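Local coordinates for transcriptional regulator, AsnC family (Agrobacterium tumefaciens str. C58, PDB 3I4P), which regulates transcription by binding specific DNA sequences through a winged helix-turn-helix domain, as a member of the Lrp/AsnC family whose second domain typically senses small molecules, at the interface of chains A and B. Coordinates in Å, arbitrary orientation; residue numbers count along the deposited sequence, not the author numbering. Chains: chain A/B, Transcriptional regulator, AsnC family.

Contact 1: the interface of chains A and B. Residues chain A 12, 14-17, 51; chain B 50-52.
Backbone hydrogen bonds dominate where A:Val51 meets B:Val51 on the two-fold axis of the dimer. Strand 47-54 of each chain runs antiparallel to its copy, and the paired valines exchange two equivalent bonds, the amide N of each lying 2.9 Å from the O of the other. Two further bonds tie the B strand to the end of helix 3-12 and the loop after it in chain A: B:Ala52 N reaches A:Leu12 O at 2.9 Å, and A:Ser16 N donates to B:Arg50 O.

Apolar contacts flank the bonds. At the axis, CG2 of A:Val51 lies 4.0 Å from CG2 of B:Val51. The methyl CG2 of A:Thr17 rests 3.7 Å from CB of B:Arg50, whose extended chain it crosses at about a right angle, while CB of A:Leu12 and CB of B:Ala52 meet.

A water links the carboxylate OD1 of A:Asp15 to the backbone N and O of B:Arg50. This carboxylate oxygen also holds the loop in shape: with OG1 of A:Thr17 set between the backbone N and the carbonyl carbon (chi1 67°), the hydroxyl engages the syn lone pair of A:Asp15 OD1, and A:Thr17 N meets the same OD1 from above the carboxylate plane at 3.0 Å.

Contact 2: the interface of chains A and B. Residues chain A 52-55, 59; chain B 9, 13, 46-47, 149.
A:Leu54 pushes its side chain into a surface of chain B made by B:Leu9, B:Gln13, B:Ile47 and B:Leu149, and these apolar contacts account for much of the patch. With CG beside the backbone N (chi1 -50°), the leucine points both methyls into this surface. CD2 of A:Leu54 lies 3.8 Å from CD2 of B:Leu9 and also touches the backbone of B:Ile47, whereas its CD1 faces CD2 of B:Leu149 and packs against the side chain of B:Gln13. The glutamine chain, extended beyond CG, crosses the leucine at about a right angle. Beside this cluster, CG1 of A:Val59 meets CG1 of B:Val46.

A direct polar bond closes the end of the strand pairing, where A:Asp55 N donates to B:Val46 O at 2.9 Å.

Waters add further polar links. One bridges the amide oxygen OE1 of B:Gln13 and the backbone N of A:Leu54. Another joins A:Ala52 O to the backbone O of B:Gln13, the water lying 2.7 Å from A:Ala52 O.

Together these contacts seat the end of strand 47-54 of one subunit against the DNA-binding domain and the C-terminal segment of the other, and so probably help to fix how the two winged helix-turn-helix domains are placed in the dimer.

Contact 3: the interface of chains A and B. Residues chain A 139-144; chain B 93-96.
With CG of A:Gln140 anti to the backbone N (chi1 -170°) and the chain extended beyond it, the glutamine runs alongside B:Tyr96, whose CG lies beside its own backbone N (chi1 -62°). The two side chains point the same way, amide and ring planes 56° apart. CG of A:Gln140 touches the ring at CE1 of B:Tyr96 at 3.5 Å. The amide NE2 of A:Gln140 donates to the phenolic OH of B:Tyr96 at 3.2 Å, with the hydroxyl close to the amide plane.

B:Phe95 turns the opposite way to its neighbour and offers a ring face to A:Ile141. The terminal methyl CD1 of A:Ile141 sits over the ring centre of B:Phe95, 3.8 Å from the centroid, while CG2 of A:Ile141 touches CD2 of B:Phe95.

The ring of A:Tyr143 and the side chain of B:Glu94 lie side by side, CD1 of the tyrosine 3.7 Å from CG of the glutamate. A water connects the carboxylate OE2 of B:Glu94 to A:Thr144 O.

Backbone bonds run between the two sets of side chains. A:Lys142 N meets B:Phe95 O at 3.1 Å, B:Phe95 N binds A:Lys142 O, and A:Thr144 N donates to B:Val93 O. Through them strand 139-143 of chain A pairs antiparallel with strand 92-98 of chain B, joining the Lrp/AsnC ligand-binding domains of the two chains across the dimer.

Contact 1: the interface of chains A and B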
loop_
_atom_site.group_PDB
_atom_site.type_symbol
_atom_site.label_atom_id
_atom_site.label_comp_id
_atom_site.label_asym_id
_atom_site.label_seq_id
_atom_site.Cartn_x
_atom_site.Cartn_y
_atom_site.Cartn_z
ATOM N N LEU A 12 -30.534 -28.891 12.918
ATOM C CA LEU A 12 -29.787 -29.780 12.007
ATOM C C LEU A 12 -28.363 -29.254 11.737
ATOM O O LEU A 12 -27.424 -30.017 11.746
ATOM C CB LEU A 12 -30.569 -30.052 10.703
ATOM C CG LEU A 12 -31.777 -31.004 10.808
ATOM C CD1 LEU A 12 -32.412 -31.198 9.451
ATOM C CD2 LEU A 12 -31.399 -32.372 11.397
ATOM N N GLU A 14 -26.578 -27.639 13.776
ATOM C CA GLU A 14 -25.828 -27.816 15.027
ATOM C C GLU A 14 -25.481 -29.287 15.307
ATOM O O GLU A 14 -24.452 -29.582 15.889
ATOM C CB GLU A 14 -26.610 -27.242 16.228
ATOM C CG GLU A 14 -26.579 -25.722 16.339
ATOM C CD GLU A 14 -27.732 -25.117 17.181
ATOM O OE1 GLU A 14 -28.585 -25.895 17.672
ATOM O OE2 GLU A 14 -27.789 -23.856 17.320
ATOM N N ASP A 15 -26.359 -30.193 14.891
ATOM C CA ASP A 15 -26.313 -31.577 15.299
ATOM C C ASP A 15 -27.283 -32.344 14.436
ATOM O O ASP A 15 -28.473 -32.137 14.540
ATOM C CB ASP A 15 -26.714 -31.697 16.777
ATOM C CG ASP A 15 -26.564 -33.144 17.353
ATOM O OD1 ASP A 15 -26.077 -34.076 16.661
ATOM O OD2 ASP A 15 -26.932 -33.336 18.538
ATOM N N SER A 16 -26.788 -33.236 13.579
ATOM C CA SER A 16 -27.669 -34.070 12.732
ATOM C C SER A 16 -27.799 -35.485 13.270
ATOM O O SER A 16 -28.290 -36.363 12.579
ATOM C CB SER A 16 -27.137 -34.127 11.292
ATOM O OG SER A 16 -25.858 -34.735 11.218
ATOM N N THR A 17 -27.380 -35.716 14.508
ATOM C CA THR A 17 -27.373 -37.078 15.046
ATOM C C THR A 17 -28.692 -37.464 15.710
ATOM O O THR A 17 -28.935 -38.645 15.887
ATOM C CB THR A 17 -26.174 -37.310 16.015
ATOM O OG1 THR A 17 -26.332 -36.521 17.192
ATOM C CG2 THR A 17 -24.860 -36.904 15.350
ATOM N N VAL A 51 -22.457 -34.204 7.390
ATOM C CA VAL A 51 -21.047 -34.554 7.463
ATOM C C VAL A 51 -20.530 -34.613 8.920
ATOM O O VAL A 51 -21.068 -33.980 9.808
ATOM C CB VAL A 51 -20.149 -33.531 6.676
ATOM C CG1 VAL A 51 -20.489 -33.500 5.193
ATOM C CG2 VAL A 51 -20.247 -32.136 7.289
ATOM N N ARG B 50 -21.319 -33.986 14.170
ATOM C CA ARG B 50 -21.927 -34.257 12.863
ATOM C C ARG B 50 -23.048 -33.243 12.628
ATOM O O ARG B 50 -23.845 -32.993 13.544
ATOM C CB ARG B 50 -22.478 -35.653 12.797
ATOM C CG ARG B 50 -21.430 -36.759 12.831
ATOM C CD ARG B 50 -22.167 -38.097 12.909
ATOM N NE ARG B 50 -21.376 -39.320 12.713
ATOM C CZ ARG B 50 -20.528 -39.819 13.606
ATOM N NH1 ARG B 50 -20.268 -39.165 14.746
ATOM N NH2 ARG B 50 -19.898 -40.966 13.349
ATOM N N VAL B 51 -23.078 -32.645 11.427
ATOM C CA VAL B 51 -23.967 -31.530 11.139
ATOM C C VAL B 51 -24.587 -31.623 9.724
ATOM O O VAL B 51 -24.035 -32.234 8.830
ATOM C CB VAL B 51 -23.227 -30.148 11.249
ATOM C CG1 VAL B 51 -22.695 -29.897 12.653
ATOM C CG2 VAL B 51 -22.109 -30.045 10.214
ATOM N N ALA B 52 -25.742 -31.003 9.550
ATOM C CA ALA B 52 -26.281 -30.722 8.228
ATOM C C ALA B 52 -25.603 -29.452 7.707
ATOM O O ALA B 52 -25.381 -28.450 8.449
ATOM C CB ALA B 52 -27.815 -30.553 8.275
HETATM O O HOH W 1 -23.273 -33.917 16.599
#

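Contact 2: the interface of chains A and B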
loop_
_atom_site.group_PDB
_atom_site.type_symbol
_atom_site.label_atom_id
_atom_site.label_comp_id
_atom_site.label_asym_id
_atom_site.label_seq_id
_atom_site.Cartn_x
_atom_site.Cartn_y
_atom_site.Cartn_z
ATOM N N ALA A 52 -19.480 -35.385 9.138
ATOM C CA ALA A 52 -18.688 -35.296 10.356
ATOM C C ALA A 52 -17.708 -34.130 10.191
ATOM O O ALA A 52 -17.096 -33.909 9.104
ATOM C CB ALA A 52 -17.939 -36.616 10.633
ATOM N N LEU A 53 -17.576 -33.371 11.263
ATOM C CA LEU A 53 -16.613 -32.275 11.327
ATOM C C LEU A 53 -15.528 -32.748 12.270
ATOM O O LEU A 53 -15.815 -33.225 13.366
ATOM C CB LEU A 53 -17.269 -31.012 11.889
ATOM C CG LEU A 53 -18.361 -30.368 11.053
ATOM C CD1 LEU A 53 -18.758 -28.950 11.641
ATOM C CD2 LEU A 53 -17.907 -30.269 9.601
ATOM N N LEU A 54 -14.282 -32.618 11.851
ATOM C CA LEU A 54 -13.190 -33.096 12.671
ATOM C C LEU A 54 -12.461 -31.949 13.317
ATOM O O LEU A 54 -12.562 -30.807 12.872
ATOM C CB LEU A 54 -12.223 -33.909 11.812
ATOM C CG LEU A 54 -12.853 -34.985 10.941
ATOM C CD1 LEU A 54 -11.731 -35.667 10.189
ATOM C CD2 LEU A 54 -13.684 -35.947 11.778
ATOM N N ASP A 55 -11.698 -32.292 14.351
ATOM C CA ASP A 55 -10.890 -31.353 15.108
ATOM C C ASP A 55 -9.550 -31.200 14.381
ATOM O O ASP A 55 -8.812 -32.165 14.240
ATOM C CB ASP A 55 -10.703 -31.869 16.531
ATOM C CG ASP A 55 -10.001 -30.871 17.451
ATOM O OD1 ASP A 55 -9.163 -30.090 16.990
ATOM O OD2 ASP A 55 -10.244 -30.904 18.676
ATOM N N VAL A 59 -6.288 -33.885 13.829
ATOM C CA VAL A 59 -5.860 -34.511 12.555
ATOM C C VAL A 59 -4.610 -33.823 11.989
ATOM O O VAL A 59 -4.248 -34.015 10.834
ATOM C CB VAL A 59 -7.020 -34.600 11.518
ATOM C CG1 VAL A 59 -8.107 -35.501 12.050
ATOM C CG2 VAL A 59 -7.538 -33.184 11.106
ATOM N N LEU B 9 -12.659 -41.824 8.609
ATOM C CA LEU B 9 -12.785 -40.359 8.633
ATOM C C LEU B 9 -12.943 -39.731 7.255
ATOM O O LEU B 9 -13.667 -38.731 7.089
ATOM C CB LEU B 9 -11.595 -39.715 9.354
ATOM C CG LEU B 9 -11.476 -40.025 10.849
ATOM C CD1 LEU B 9 -10.168 -39.454 11.424
ATOM C CD2 LEU B 9 -12.717 -39.572 11.626
ATOM N N GLN B 13 -16.304 -37.407 6.807
ATOM C CA GLN B 13 -16.213 -35.993 6.427
ATOM C C GLN B 13 -16.998 -35.660 5.160
ATOM O O GLN B 13 -17.322 -34.490 4.923
ATOM C CB GLN B 13 -14.753 -35.600 6.175
ATOM C CG GLN B 13 -13.898 -35.513 7.386
ATOM C CD GLN B 13 -12.622 -34.716 7.103
ATOM O OE1 GLN B 13 -12.338 -33.724 7.790
ATOM N NE2 GLN B 13 -11.890 -35.099 6.051
ATOM N N VAL B 46 -11.785 -36.459 18.123
ATOM C CA VAL B 46 -11.285 -36.382 16.734
ATOM C C VAL B 46 -12.442 -36.005 15.808
ATOM O O VAL B 46 -12.350 -35.043 15.064
ATOM C CB VAL B 46 -10.631 -37.703 16.282
ATOM C CG1 VAL B 46 -10.210 -37.612 14.831
ATOM C CG2 VAL B 46 -9.435 -38.059 17.179
ATOM N N ILE B 47 -13.530 -36.763 15.890
ATOM C CA ILE B 47 -14.849 -36.338 15.397
ATOM C C ILE B 47 -15.454 -35.417 16.457
ATOM O O ILE B 47 -15.751 -35.864 17.557
ATOM C CB ILE B 47 -15.825 -37.538 15.178
ATOM C CG1 ILE B 47 -15.239 -38.592 14.202
ATOM C CG2 ILE B 47 -17.190 -37.028 14.724
ATOM C CD1 ILE B 47 -15.967 -39.947 14.247
ATOM N N LEU B 149 -6.251 -35.188 5.104
ATOM C CA LEU B 149 -6.010 -36.246 6.064
ATOM C C LEU B 149 -4.619 -36.871 5.865
ATOM O O LEU B 149 -4.226 -37.778 6.618
ATOM C CB LEU B 149 -7.149 -37.284 6.029
ATOM C CG LEU B 149 -8.554 -36.743 6.354
ATOM C CD1 LEU B 149 -9.613 -37.818 6.176
ATOM C CD2 LEU B 149 -8.602 -36.187 7.755
HETATM O O HOH W 2 -16.578 -32.519 6.872
HETATM O O HOH W 3 -13.896 -31.950 8.947
#

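Contact 3: the interface of chains A and B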
loop_
_atom_site.group_PDB
_atom_site.type_symbol
_atom_site.label_atom_id
_atom_site.label_comp_id
_atom_site.label_asym_id
_atom_site.label_seq_id
_atom_site.Cartn_x
_atom_site.Cartn_y
_atom_site.Cartn_z
ATOM N N GLU A 139 -4.735 -17.534 15.448
ATOM C CA GLU A 139 -5.749 -18.251 16.192
ATOM C C GLU A 139 -7.022 -18.321 15.369
ATOM O O GLU A 139 -7.376 -17.365 14.710
ATOM C CB GLU A 139 -6.032 -17.565 17.551
ATOM C CG GLU A 139 -7.093 -18.297 18.398
ATOM C CD GLU A 139 -7.396 -17.615 19.743
ATOM O OE1 GLU A 139 -6.829 -16.527 20.036
ATOM O OE2 GLU A 139 -8.235 -18.169 20.501
ATOM N N GLN A 140 -7.696 -19.467 15.414
ATOM C CA GLN A 140 -9.077 -19.584 14.961
ATOM C C GLN A 140 -10.032 -19.342 16.136
ATOM O O GLN A 140 -10.251 -20.231 16.966
ATOM C CB GLN A 140 -9.303 -20.952 14.359
ATOM C CG GLN A 140 -10.608 -21.159 13.635
ATOM C CD GLN A 140 -10.686 -22.605 13.102
ATOM O OE1 GLN A 140 -10.826 -23.556 13.890
ATOM N NE2 GLN A 140 -10.583 -22.769 11.763
ATOM N N ILE A 141 -10.576 -18.121 16.219
ATOM C CA ILE A 141 -11.477 -17.733 17.317
ATOM C C ILE A 141 -12.852 -18.343 17.133
ATOM O O ILE A 141 -13.403 -18.886 18.067
ATOM C CB ILE A 141 -11.638 -16.204 17.454
ATOM C CG1 ILE A 141 -10.284 -15.555 17.774
ATOM C CG2 ILE A 141 -12.679 -15.895 18.573
ATOM C CD1 ILE A 141 -10.189 -14.110 17.396
ATOM N N LYS A 142 -13.386 -18.286 15.912
ATOM C CA LYS A 142 -14.661 -18.947 15.586
ATOM C C LYS A 142 -14.545 -19.639 14.240
ATOM O O LYS A 142 -14.040 -19.070 13.298
ATOM C CB LYS A 142 -15.826 -17.926 15.547
ATOM C CG LYS A 142 -17.199 -18.517 15.282
ATOM C CD LYS A 142 -18.208 -17.398 15.098
ATOM C CE LYS A 142 -19.656 -17.850 15.125
ATOM N NZ LYS A 142 -20.573 -16.687 14.879
ATOM N N TYR A 143 -15.057 -20.854 14.157
ATOM C CA TYR A 143 -15.312 -21.498 12.880
ATOM C C TYR A 143 -16.581 -22.325 12.985
ATOM O O TYR A 143 -16.639 -23.337 13.665
ATOM C CB TYR A 143 -14.113 -22.333 12.378
ATOM C CG TYR A 143 -14.442 -23.208 11.179
ATOM C CD1 TYR A 143 -14.257 -22.759 9.882
ATOM C CD2 TYR A 143 -14.936 -24.483 11.349
ATOM C CE1 TYR A 143 -14.569 -23.571 8.778
ATOM C CE2 TYR A 143 -15.241 -25.295 10.277
ATOM C CZ TYR A 143 -15.064 -24.836 8.988
ATOM O OH TYR A 143 -15.376 -25.663 7.940
ATOM N N THR A 144 -17.589 -21.895 12.242
ATOM C CA THR A 144 -18.840 -22.583 12.194
ATOM C C THR A 144 -19.258 -22.814 10.751
ATOM O O THR A 144 -18.928 -22.017 9.851
ATOM C CB THR A 144 -19.960 -21.777 12.942
ATOM O OG1 THR A 144 -21.102 -22.619 13.088
ATOM C CG2 THR A 144 -20.345 -20.521 12.176
ATOM N N VAL B 93 -19.131 -16.180 10.231
ATOM C CA VAL B 93 -19.076 -17.624 10.201
ATOM C C VAL B 93 -17.652 -18.120 10.468
ATOM O O VAL B 93 -17.439 -19.293 10.866
ATOM C CB VAL B 93 -19.740 -18.211 8.938
ATOM C CG1 VAL B 93 -21.284 -18.020 9.012
ATOM C CG2 VAL B 93 -19.135 -17.656 7.699
ATOM N N GLU B 94 -16.677 -17.226 10.283
ATOM C CA GLU B 94 -15.282 -17.554 10.545
ATOM C C GLU B 94 -14.632 -16.309 11.040
ATOM O O GLU B 94 -14.952 -15.230 10.585
ATOM C CB GLU B 94 -14.555 -18.077 9.291
ATOM C CG GLU B 94 -15.105 -19.343 8.764
ATOM C CD GLU B 94 -14.437 -19.830 7.443
ATOM O OE1 GLU B 94 -13.231 -19.613 7.260
ATOM O OE2 GLU B 94 -15.168 -20.451 6.634
ATOM N N PHE B 95 -13.691 -16.472 11.953
ATOM C CA PHE B 95 -13.103 -15.337 12.678
ATOM C C PHE B 95 -11.718 -15.739 13.129
ATOM O O PHE B 95 -11.561 -16.719 13.894
ATOM C CB PHE B 95 -14.018 -15.021 13.866
ATOM C CG PHE B 95 -13.586 -13.868 14.734
ATOM C CD1 PHE B 95 -12.754 -12.855 14.284
ATOM C CD2 PHE B 95 -14.111 -13.760 16.002
ATOM C CE1 PHE B 95 -12.429 -11.764 15.114
ATOM C CE2 PHE B 95 -13.764 -12.690 16.840
ATOM C CZ PHE B 95 -12.937 -11.685 16.382
ATOM N N TYR B 96 -10.721 -14.998 12.646
ATOM C CA TYR B 96 -9.325 -15.311 12.905
ATOM C C TYR B 96 -8.577 -14.120 13.396
ATOM O O TYR B 96 -8.737 -12.997 12.884
ATOM C CB TYR B 96 -8.584 -15.792 11.629
ATOM C CG TYR B 96 -9.148 -17.047 11.062
ATOM C CD1 TYR B 96 -8.657 -18.290 11.427
ATOM C CD2 TYR B 96 -10.218 -16.996 10.193
ATOM C CE1 TYR B 96 -9.206 -19.426 10.914
ATOM C CE2 TYR B 96 -10.790 -18.124 9.706
ATOM C CZ TYR B 96 -10.289 -19.331 10.059
ATOM O OH TYR B 96 -10.891 -20.449 9.535
HETATM O O HOH W 4 -17.766 -21.717 7.381
#

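Contacts 1 and 2 share strand 47-54 of both chains and lie about 13 Å apart between the centres of their C-alpha atoms. Both also involve helix 3-12 or the residues just after it, of chain A in contact 1 and chain B in contact 2. The C-alpha centre of contact 3, on strands 92-98 and 139-143, lies about 19 Å from that of contact 1 and about 17 Å from that of contact 2. The dimer is thus joined at both its DNA-binding and its ligand-binding ends, which could couple the two. Each contact recurs with the chains exchanged; the deposited assembly contains eight copies.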